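Local coordinates for protein D-alanyl transferase DltD (Enterococcus faecalis, PDB 6O93) that probably transfers D-alanine to lipoteichoic acid at the cell membrane, a step in building the Gram-positive cell wall, at residues P22-G27 with I198-R203; S53-S58 with K212-T217; N298-D303 with N339-M344; Y321-Q324 with N330-D333. All blocks are in the same frame, centred on the assembly; numbering follows the deposited sequence.

Contact 1 (P22-G27 with I198-R203); sequences PNVLKG and IGMVSR
Asn23 and Val24, on the short helix 22-26, touch Ile198 and Met200 in a small, partly buried contact between that helix and the irregular loop joining helix 175-195 to helix 204-211. It has one polar point and one apolar point. Together they tie this loop to a helix near the start of the chain, far away in sequence.

The polar point is a hydrogen bond from the side-chain amide of Asn23 to the backbone carbonyl of Ile198. Asn23 ND2 lies 2.8 Å from Ile198 O. The bond is bent, with an N-H...O angle of 139°, and the donor is tilted 27° from the carbonyl plane. The carboxamide of Asn23 stands beside its own backbone N, and a water bridges that N and the same carbonyl. This water accepts from Asn23 N at 2.9 Å and gives a weak bond to Ile198 O. The Ile198 carbonyl therefore receives a short but bent bond from the amide and a weak one from the water. Side chain and backbone of Asn23 both address it, the backbone through water. The side chain of Ile198 leads away from the helix.

The apolar point joins two methyl groups. Val24 CG2 meets Met200 CE at 3.7 Å. The Met200 chain turns at its last torsion (chi3 -65°), which brings the terminal methyl to the valine.

Helix 29-36 backs the apolar point, since Ile30 touches both Val24 and Met200. Further along the loop, Arg203 is the N-cap residue of helix 204-211 and donates to Thr18 O.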
# COMPACT_ATOMS: atom_id res chain seq x y z
N PRO A 22 -12.87 -0.90 -0.03
CA PRO A 22 -12.34 -2.11 0.63
C PRO A 22 -12.94 -3.40 0.11
O PRO A 22 -12.26 -4.44 0.12
CB PRO A 22 -12.66 -1.88 2.11
CG PRO A 22 -13.75 -0.87 2.13
CD PRO A 22 -13.51 0.01 0.94
N ASN A 23 -14.20 -3.39 -0.34
CA ASN A 23 -14.78 -4.61 -0.90
C ASN A 23 -14.11 -5.00 -2.22
O ASN A 23 -14.06 -6.18 -2.56
CB ASN A 23 -16.28 -4.44 -1.10
CG ASN A 23 -17.04 -4.39 0.21
OD1 ASN A 23 -16.58 -4.91 1.22
ND2 ASN A 23 -18.20 -3.75 0.20
N VAL A 24 -13.60 -4.02 -2.97
CA VAL A 24 -12.80 -4.33 -4.15
C VAL A 24 -11.43 -4.85 -3.73
O VAL A 24 -10.91 -5.80 -4.33
CB VAL A 24 -12.68 -3.10 -5.06
CG1 VAL A 24 -11.66 -3.36 -6.17
CG2 VAL A 24 -14.04 -2.74 -5.66
N LEU A 25 -10.83 -4.23 -2.71
CA LEU A 25 -9.53 -4.69 -2.23
C LEU A 25 -9.61 -6.14 -1.74
O LEU A 25 -8.68 -6.92 -1.96
CB LEU A 25 -9.05 -3.78 -1.11
CG LEU A 25 -7.63 -4.04 -0.59
CD1 LEU A 25 -6.60 -3.75 -1.67
CD2 LEU A 25 -7.36 -3.20 0.64
N LYS A 26 -10.70 -6.50 -1.07
CA LYS A 26 -10.87 -7.86 -0.56
C LYS A 26 -11.36 -8.84 -1.62
O LYS A 26 -11.32 -10.05 -1.37
CB LYS A 26 -11.86 -7.87 0.61
CG LYS A 26 -11.46 -7.01 1.79
CD LYS A 26 -12.52 -7.07 2.88
CE LYS A 26 -12.47 -5.83 3.76
NZ LYS A 26 -13.25 -6.00 5.02
N GLY A 27 -11.83 -8.36 -2.76
CA GLY A 27 -12.35 -9.21 -3.81
C GLY A 27 -11.29 -9.58 -4.83
O GLY A 27 -10.10 -9.32 -4.66
N ILE A 198 -20.72 -2.87 -3.44
CA ILE A 198 -21.42 -2.15 -2.39
C ILE A 198 -20.44 -1.24 -1.66
O ILE A 198 -19.36 -1.67 -1.25
CB ILE A 198 -22.10 -3.14 -1.43
CG1 ILE A 198 -23.22 -3.89 -2.15
CG2 ILE A 198 -22.64 -2.41 -0.20
CD1 ILE A 198 -23.86 -5.00 -1.35
N GLY A 199 -20.82 0.03 -1.51
CA GLY A 199 -19.97 1.00 -0.87
C GLY A 199 -18.90 1.62 -1.75
O GLY A 199 -18.19 2.52 -1.28
N MET A 200 -18.76 1.17 -2.99
CA MET A 200 -17.78 1.77 -3.89
C MET A 200 -18.21 3.19 -4.23
O MET A 200 -19.29 3.41 -4.79
CB MET A 200 -17.63 0.95 -5.17
CG MET A 200 -16.54 1.47 -6.11
SD MET A 200 -16.75 0.94 -7.82
CE MET A 200 -16.54 -0.83 -7.66
N VAL A 201 -17.36 4.16 -3.88
CA VAL A 201 -17.60 5.56 -4.21
C VAL A 201 -16.39 6.02 -5.01
O VAL A 201 -15.31 6.26 -4.45
CB VAL A 201 -17.81 6.43 -2.96
CG1 VAL A 201 -17.92 7.89 -3.34
CG2 VAL A 201 -19.06 5.97 -2.22
N SER A 202 -16.55 6.13 -6.32
CA SER A 202 -15.47 6.57 -7.19
C SER A 202 -15.12 8.03 -6.90
O SER A 202 -15.99 8.85 -6.58
CB SER A 202 -15.87 6.41 -8.65
OG SER A 202 -14.87 6.93 -9.51
N ARG A 203 -13.84 8.34 -7.02
CA ARG A 203 -13.37 9.72 -6.93
C ARG A 203 -13.26 10.38 -8.30
O ARG A 203 -12.64 11.44 -8.41
CB ARG A 203 -12.02 9.77 -6.21
CG ARG A 203 -12.11 9.52 -4.71
CD ARG A 203 -10.75 9.53 -4.04
NE ARG A 203 -10.86 9.39 -2.59
CZ ARG A 203 -11.06 8.23 -1.96
NH1 ARG A 203 -11.18 7.10 -2.65
NH2 ARG A 203 -11.15 8.20 -0.64
O HOH W 1 -16.12 -1.20 -0.32

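Contact 2 (S53-S58 with K212-T217); sequences SAFHPS and KQLPAT
Ala54 packs against Gln213 and Leu214 in a mostly buried contact between two loops. Leu214 has CG anti to its carbonyl carbon (chi1 -63°), and chi2 (163°) then turns both methyls to the alanine. Leu214 CD1 and CD2 each lie 3.3 Å from Ala54 O. CD2 also meets the side chain, Leu214 CD2 lying 3.7 Å from Ala54 CB. That same methyl comes to the Phe55 ring, at 4.2 Å between Leu214 CD2 and Phe55 CE1.

Gln213 has an extended chain beyond CG, and Gln213 OE1 comes 3.5 Å from Ala54 CB. This oxygen is bridged by a water to the backbone: the water gives a bond to Gln213 OE1 at 2.7 Å and accepts from Ala54 N at 2.9 Å.

Residues Ser53 to His56 form a type I turn, and Ser53 OG accepts from Phe55 N in an ST turn. His56 is the N-cap of helix 57-63. His56 ND1 accepts from Ser58 N at 3.1 Å, with the donor in the ring plane.

Three helices border the contact. Leu214 also rests on Val59 and Leu60 of helix 57-63 and on Leu223 of helix 220-233, while Phe55 reaches Leu356 of helix 352-367.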
# COMPACT_ATOMS: atom_id res chain seq x y z
N SER A 53 -5.52 15.67 -5.10
CA SER A 53 -5.40 17.06 -5.51
C SER A 53 -5.12 17.07 -7.00
O SER A 53 -5.10 16.02 -7.65
CB SER A 53 -4.30 17.78 -4.72
OG SER A 53 -3.01 17.35 -5.13
N ALA A 54 -4.90 18.27 -7.55
CA ALA A 54 -4.58 18.37 -8.97
C ALA A 54 -3.30 17.63 -9.32
O ALA A 54 -3.09 17.30 -10.50
CB ALA A 54 -4.45 19.85 -9.37
N PHE A 55 -2.46 17.34 -8.34
CA PHE A 55 -1.16 16.73 -8.57
C PHE A 55 -1.10 15.27 -8.13
O PHE A 55 -0.03 14.66 -8.19
CB PHE A 55 -0.08 17.55 -7.86
CG PHE A 55 -0.27 19.02 -8.03
CD1 PHE A 55 0.25 19.67 -9.14
CD2 PHE A 55 -1.00 19.75 -7.11
CE1 PHE A 55 0.05 21.03 -9.31
CE2 PHE A 55 -1.19 21.10 -7.27
CZ PHE A 55 -0.67 21.74 -8.38
N HIS A 56 -2.22 14.71 -7.68
CA HIS A 56 -2.29 13.29 -7.40
C HIS A 56 -2.12 12.51 -8.70
O HIS A 56 -2.63 12.92 -9.75
CB HIS A 56 -3.63 12.96 -6.75
CG HIS A 56 -3.71 11.58 -6.18
ND1 HIS A 56 -3.94 10.46 -6.95
CD2 HIS A 56 -3.62 11.13 -4.90
CE1 HIS A 56 -3.98 9.39 -6.18
NE2 HIS A 56 -3.79 9.77 -4.93
N PRO A 57 -1.40 11.38 -8.69
CA PRO A 57 -1.18 10.64 -9.94
C PRO A 57 -2.46 10.26 -10.67
O PRO A 57 -2.47 10.21 -11.90
CB PRO A 57 -0.41 9.39 -9.48
CG PRO A 57 0.28 9.83 -8.24
CD PRO A 57 -0.66 10.78 -7.56
N SER A 58 -3.55 9.97 -9.95
CA SER A 58 -4.81 9.65 -10.61
C SER A 58 -5.33 10.82 -11.43
O SER A 58 -5.95 10.62 -12.47
CB SER A 58 -5.86 9.22 -9.57
OG SER A 58 -5.50 7.99 -8.96
N LYS A 212 -9.53 20.77 -13.93
CA LYS A 212 -9.73 22.15 -14.35
C LYS A 212 -8.69 23.10 -13.76
O LYS A 212 -8.61 24.25 -14.20
CB LYS A 212 -11.13 22.62 -13.95
CG LYS A 212 -12.25 21.79 -14.58
CD LYS A 212 -13.62 22.27 -14.13
CE LYS A 212 -14.73 21.46 -14.79
NZ LYS A 212 -16.08 21.83 -14.27
N GLN A 213 -7.90 22.65 -12.79
CA GLN A 213 -6.85 23.47 -12.20
C GLN A 213 -5.52 23.33 -12.93
O GLN A 213 -4.62 24.15 -12.69
CB GLN A 213 -6.65 23.11 -10.73
CG GLN A 213 -7.85 23.40 -9.84
CD GLN A 213 -7.62 22.96 -8.40
OE1 GLN A 213 -7.04 21.90 -8.15
NE2 GLN A 213 -8.08 23.76 -7.45
N LEU A 214 -5.37 22.34 -13.79
CA LEU A 214 -4.09 22.02 -14.40
C LEU A 214 -3.97 22.65 -15.78
O LEU A 214 -4.96 22.79 -16.50
CB LEU A 214 -3.92 20.50 -14.52
CG LEU A 214 -3.88 19.73 -13.20
CD1 LEU A 214 -4.13 18.26 -13.45
CD2 LEU A 214 -2.55 19.94 -12.49
N PRO A 215 -2.76 23.03 -16.19
CA PRO A 215 -2.57 23.55 -17.55
C PRO A 215 -2.80 22.47 -18.59
O PRO A 215 -2.81 21.27 -18.31
CB PRO A 215 -1.12 24.03 -17.55
CG PRO A 215 -0.45 23.27 -16.47
CD PRO A 215 -1.50 23.04 -15.42
N ALA A 216 -2.99 22.93 -19.84
CA ALA A 216 -3.32 22.01 -20.93
C ALA A 216 -2.17 21.06 -21.23
O ALA A 216 -2.41 19.92 -21.65
CB ALA A 216 -3.68 22.81 -22.18
N THR A 217 -0.93 21.50 -21.03
CA THR A 217 0.24 20.66 -21.28
C THR A 217 1.04 20.49 -19.99
O THR A 217 1.05 21.37 -19.13
CB THR A 217 1.14 21.25 -22.38
OG1 THR A 217 1.45 22.62 -22.07
CG2 THR A 217 0.44 21.18 -23.73
O HOH W 2 -5.91 20.61 -6.10

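Contact 3 (N298-D303 with N339-M344); sequences NKRWSD and NERYFM. With PO4 (phosphate ion), chain G.
Lys299 and Arg300, in the first turn of helix 299-305, meet Asn339 and Arg341 on a loop that contains a type II turn, Glu340 to Phe343. Asn298 is the helix N-cap, though its side-chain bond to Arg300 N is weak. The fold is consistent with the SGNH hydrolase clan.

The two arginines approach at an angle. Their guanidinium planes are 28° apart, and Arg300 NH2 lies over one face of the Arg341 guanidinium, 3.7 Å from Arg341 NE. Both groups gather round Glu241, which makes a salt bridge with Arg300 NH1 and a long, weak ion pair with Arg341 NE. Arg300 is extended from CG to NE, whereas Arg341 bends at chi3 (62°), and this brings the two groups together.

Lys299 touches Asn339 with its base. Lys299 CB is 3.9 Å from Asn339 OD1, and the rest of the lysine chain bends away toward Asp303, a long ion pair. On the buried side chi1 of Met344 (-54°) sets CG facing Asn298, with Met344 CG 4.2 Å from Asn298 N. Met344 lies near, without touching, a probable Ser47-His349-Asp346 triad, and about 8 Å from the sodium ion.

Trp301 points elsewhere, to a phosphate probably carried over from crystallisation and also bonded to Thr347. The ion lies at the edge of the indole, near its plane, and Trp301 NE1 donates to phosphate O3 at 2.9 Å.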
# COMPACT_ATOMS: atom_id res chain seq x y z
N ASN A 298 6.63 15.71 7.79
CA ASN A 298 6.81 17.15 7.74
C ASN A 298 7.72 17.61 8.87
O ASN A 298 7.46 17.33 10.04
CB ASN A 298 5.46 17.86 7.82
CG ASN A 298 5.58 19.37 7.69
OD1 ASN A 298 6.58 19.88 7.17
ND2 ASN A 298 4.56 20.08 8.14
N LYS A 299 8.80 18.31 8.51
CA LYS A 299 9.75 18.79 9.51
C LYS A 299 9.07 19.67 10.54
O LYS A 299 9.32 19.54 11.75
CB LYS A 299 10.89 19.55 8.82
CG LYS A 299 12.04 19.96 9.75
CD LYS A 299 12.84 18.75 10.22
CE LYS A 299 13.99 19.16 11.13
NZ LYS A 299 14.73 17.98 11.66
N ARG A 300 8.20 20.58 10.10
CA ARG A 300 7.54 21.49 11.03
C ARG A 300 6.72 20.73 12.07
O ARG A 300 6.58 21.19 13.21
CB ARG A 300 6.64 22.46 10.26
CG ARG A 300 7.40 23.33 9.26
CD ARG A 300 6.51 24.39 8.63
NE ARG A 300 7.27 25.27 7.75
CZ ARG A 300 6.81 26.42 7.25
NH1 ARG A 300 5.58 26.83 7.54
NH2 ARG A 300 7.57 27.16 6.45
N TRP A 301 6.18 19.57 11.70
CA TRP A 301 5.39 18.79 12.66
C TRP A 301 6.29 17.94 13.56
O TRP A 301 6.06 17.88 14.77
CB TRP A 301 4.39 17.91 11.91
CG TRP A 301 3.50 17.12 12.82
CD1 TRP A 301 3.41 15.77 12.91
CD2 TRP A 301 2.59 17.65 13.78
NE1 TRP A 301 2.49 15.42 13.86
CE2 TRP A 301 1.97 16.56 14.41
CE3 TRP A 301 2.23 18.95 14.17
CZ2 TRP A 301 1.01 16.72 15.41
CZ3 TRP A 301 1.27 19.10 15.16
CH2 TRP A 301 0.68 17.99 15.77
N SER A 302 7.31 17.30 12.99
CA SER A 302 8.21 16.48 13.80
C SER A 302 8.96 17.33 14.82
O SER A 302 9.27 16.85 15.92
CB SER A 302 9.19 15.73 12.90
OG SER A 302 9.91 16.61 12.06
N ASP A 303 9.27 18.58 14.48
CA ASP A 303 9.88 19.48 15.46
C ASP A 303 8.98 19.67 16.67
O ASP A 303 9.47 19.85 17.79
CB ASP A 303 10.20 20.83 14.82
CG ASP A 303 11.37 20.77 13.86
OD1 ASP A 303 12.22 19.86 13.99
OD2 ASP A 303 11.46 21.65 12.97
N ASN A 339 11.79 18.78 5.00
CA ASN A 339 11.73 20.23 5.06
C ASN A 339 11.20 20.86 3.77
O ASN A 339 11.15 22.09 3.68
CB ASN A 339 13.11 20.81 5.38
CG ASN A 339 13.04 22.21 5.95
OD1 ASN A 339 12.07 22.57 6.63
ND2 ASN A 339 14.06 23.01 5.69
N GLU A 340 10.82 20.05 2.79
CA GLU A 340 10.27 20.59 1.55
C GLU A 340 8.86 21.11 1.79
O GLU A 340 7.98 20.36 2.22
CB GLU A 340 10.27 19.51 0.46
CG GLU A 340 10.14 20.05 -0.95
CD GLU A 340 11.37 20.83 -1.39
OE1 GLU A 340 12.45 20.61 -0.81
OE2 GLU A 340 11.25 21.66 -2.32
N ARG A 341 8.65 22.39 1.51
CA ARG A 341 7.37 23.02 1.80
C ARG A 341 6.29 22.50 0.86
O ARG A 341 6.53 22.26 -0.33
CB ARG A 341 7.48 24.54 1.68
CG ARG A 341 8.61 25.13 2.51
CD ARG A 341 8.69 26.64 2.33
NE ARG A 341 7.48 27.31 2.78
CZ ARG A 341 7.32 28.63 2.81
NH1 ARG A 341 8.30 29.43 2.41
NH2 ARG A 341 6.18 29.15 3.24
N TYR A 342 5.08 22.34 1.39
CA TYR A 342 3.91 21.91 0.63
C TYR A 342 4.06 20.49 0.08
O TYR A 342 3.31 20.08 -0.81
CB TYR A 342 3.61 22.88 -0.51
CG TYR A 342 3.70 24.34 -0.11
CD1 TYR A 342 2.86 24.86 0.87
CD2 TYR A 342 4.63 25.19 -0.70
CE1 TYR A 342 2.95 26.19 1.24
CE2 TYR A 342 4.72 26.52 -0.33
CZ TYR A 342 3.87 27.01 0.64
OH TYR A 342 3.96 28.33 1.01
N PHE A 343 5.02 19.73 0.61
CA PHE A 343 5.24 18.36 0.16
C PHE A 343 4.17 17.42 0.70
O PHE A 343 3.70 16.53 -0.02
CB PHE A 343 6.63 17.90 0.60
CG PHE A 343 7.20 16.78 -0.24
CD1 PHE A 343 7.86 17.06 -1.42
CD2 PHE A 343 7.10 15.47 0.17
CE1 PHE A 343 8.40 16.05 -2.19
CE2 PHE A 343 7.64 14.45 -0.59
CZ PHE A 343 8.29 14.74 -1.78
N MET A 344 3.77 17.60 1.95
CA MET A 344 2.80 16.75 2.61
C MET A 344 1.44 17.44 2.66
O MET A 344 1.35 18.67 2.66
CB MET A 344 3.26 16.40 4.02
CG MET A 344 4.65 15.80 4.09
SD MET A 344 4.79 14.30 3.10
CE MET A 344 3.92 13.12 4.13
P PO4 G . 0.55 12.03 13.60
O1 PO4 G . 0.65 10.54 13.83
O2 PO4 G . -0.35 12.30 12.42
O3 PO4 G . 1.93 12.58 13.32
O4 PO4 G . -0.01 12.70 14.83

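Contact 4 (Y321-Q324 with N330-D333); sequences YQLQ and NIAD
Ile331 inserts its CD1 methyl between Leu323 and Gln324, near the end of helix 309-324. The closest apolar approach is Leu323 CD1 to Ile331 CD1, 3.7 Å. Leu323 CB also stands 3.8 Å from Ile331 CD1, so this methyl rests on both the base and one branch of the leucine. The Gln324 side chain touches the same methyl with Gln324 CG, at 3.9 Å, and with its amide nitrogen, Gln324 NE2 lying 3.8 Å from Ile331 CD1.

Torsions set up this meeting. Gln324 folds at its second torsion (chi2 -82°), which carries its amide alongside the isoleucine. Ile331 keeps CG1 anti to its carbonyl carbon (chi1 -54°) and a straight chi2 (176°), so CD1 is thrust out toward the helix.

Beyond these, Leu323 is packed on Phe276 and Leu280 of helix 272-285 and on Phe292 of strand 289-294. The strand carrying Ile331 is held by backbone hydrogen bonds of Ala332 to Phe292 and Ile294, and by a salt bridge from Asp333 to Lys320.

This is the helix-to-strand packing of a beta-alpha-beta crossover. Helix 309-324 lies on 331-333, an edge strand of the parallel sheet within this chain, next to strand 289-294, with helix 272-285 alongside.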
# COMPACT_ATOMS: atom_id res chain seq x y z
N TYR A 321 18.00 -1.35 2.21
CA TYR A 321 18.88 -2.51 2.20
C TYR A 321 18.11 -3.77 1.84
O TYR A 321 18.52 -4.55 0.97
CB TYR A 321 19.57 -2.68 3.55
CG TYR A 321 20.55 -3.83 3.57
CD1 TYR A 321 21.85 -3.67 3.11
CD2 TYR A 321 20.17 -5.08 4.04
CE1 TYR A 321 22.74 -4.72 3.11
CE2 TYR A 321 21.07 -6.14 4.06
CZ TYR A 321 22.35 -5.95 3.59
OH TYR A 321 23.25 -6.99 3.60
N GLN A 322 16.97 -3.99 2.50
CA GLN A 322 16.15 -5.16 2.22
C GLN A 322 15.72 -5.19 0.75
O GLN A 322 15.66 -6.25 0.13
CB GLN A 322 14.93 -5.17 3.14
CG GLN A 322 14.05 -6.40 3.04
CD GLN A 322 13.01 -6.45 4.15
OE1 GLN A 322 13.04 -5.64 5.08
NE2 GLN A 322 12.09 -7.40 4.05
N LEU A 323 15.44 -4.02 0.18
CA LEU A 323 15.07 -3.94 -1.23
C LEU A 323 16.28 -4.18 -2.13
O LEU A 323 16.32 -5.16 -2.89
CB LEU A 323 14.44 -2.59 -1.53
CG LEU A 323 13.06 -2.34 -0.91
CD1 LEU A 323 12.66 -0.88 -1.05
CD2 LEU A 323 12.02 -3.25 -1.55
N GLN A 324 17.28 -3.30 -2.04
CA GLN A 324 18.43 -3.38 -2.94
C GLN A 324 19.14 -4.72 -2.84
O GLN A 324 19.59 -5.27 -3.85
CB GLN A 324 19.40 -2.24 -2.64
CG GLN A 324 18.88 -0.86 -3.02
CD GLN A 324 19.07 -0.55 -4.49
OE1 GLN A 324 19.65 -1.35 -5.23
NE2 GLN A 324 18.59 0.61 -4.92
N ASN A 330 14.36 0.02 -7.98
CA ASN A 330 13.53 1.19 -8.30
C ASN A 330 12.97 1.71 -6.98
O ASN A 330 11.95 1.22 -6.49
CB ASN A 330 12.42 0.83 -9.28
CG ASN A 330 12.95 0.19 -10.55
OD1 ASN A 330 13.89 0.68 -11.16
ND2 ASN A 330 12.33 -0.92 -10.94
N ILE A 331 13.61 2.73 -6.42
CA ILE A 331 13.24 3.28 -5.12
C ILE A 331 13.23 4.80 -5.22
O ILE A 331 14.26 5.41 -5.51
CB ILE A 331 14.20 2.82 -4.01
CG1 ILE A 331 14.30 1.29 -3.98
CG2 ILE A 331 13.72 3.34 -2.65
CD1 ILE A 331 15.30 0.77 -2.97
N ALA A 332 12.07 5.40 -4.96
CA ALA A 332 11.93 6.85 -4.86
C ALA A 332 11.90 7.20 -3.38
O ALA A 332 10.84 7.18 -2.74
CB ALA A 332 10.69 7.34 -5.59
N ASP A 333 13.07 7.51 -2.82
CA ASP A 333 13.21 7.79 -1.39
C ASP A 333 13.08 9.29 -1.17
O ASP A 333 14.03 10.04 -1.40
CB ASP A 333 14.54 7.26 -0.87
CG ASP A 333 14.72 7.49 0.62
OD1 ASP A 333 13.75 7.93 1.27
OD2 ASP A 333 15.83 7.24 1.13

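In the fold
Along the chain contacts 1 and 2 interleave: 22-27, then 53-58, then 198-203, then 212-217. Contacts 3 and 4 come later, with contact 4 nested inside the loop closed by contact 3. None touches another. Contacts 1 and 2 have centres about 24 Å apart and share helix 204-211, which lies between their second segments. Contacts 3 and 4 have centres about 22 Å apart and are linked through the successive helices 299-305 and 309-324. Contacts 1 and 4 lie on opposite sides of the chain centre, about 30 Å between centres. Contacts 1 to 3 join loops and short helices at the periphery of the parallel sheet, while contact 4 packs a helix on its edge strand, consistent with an SGNH-like alpha/beta fold.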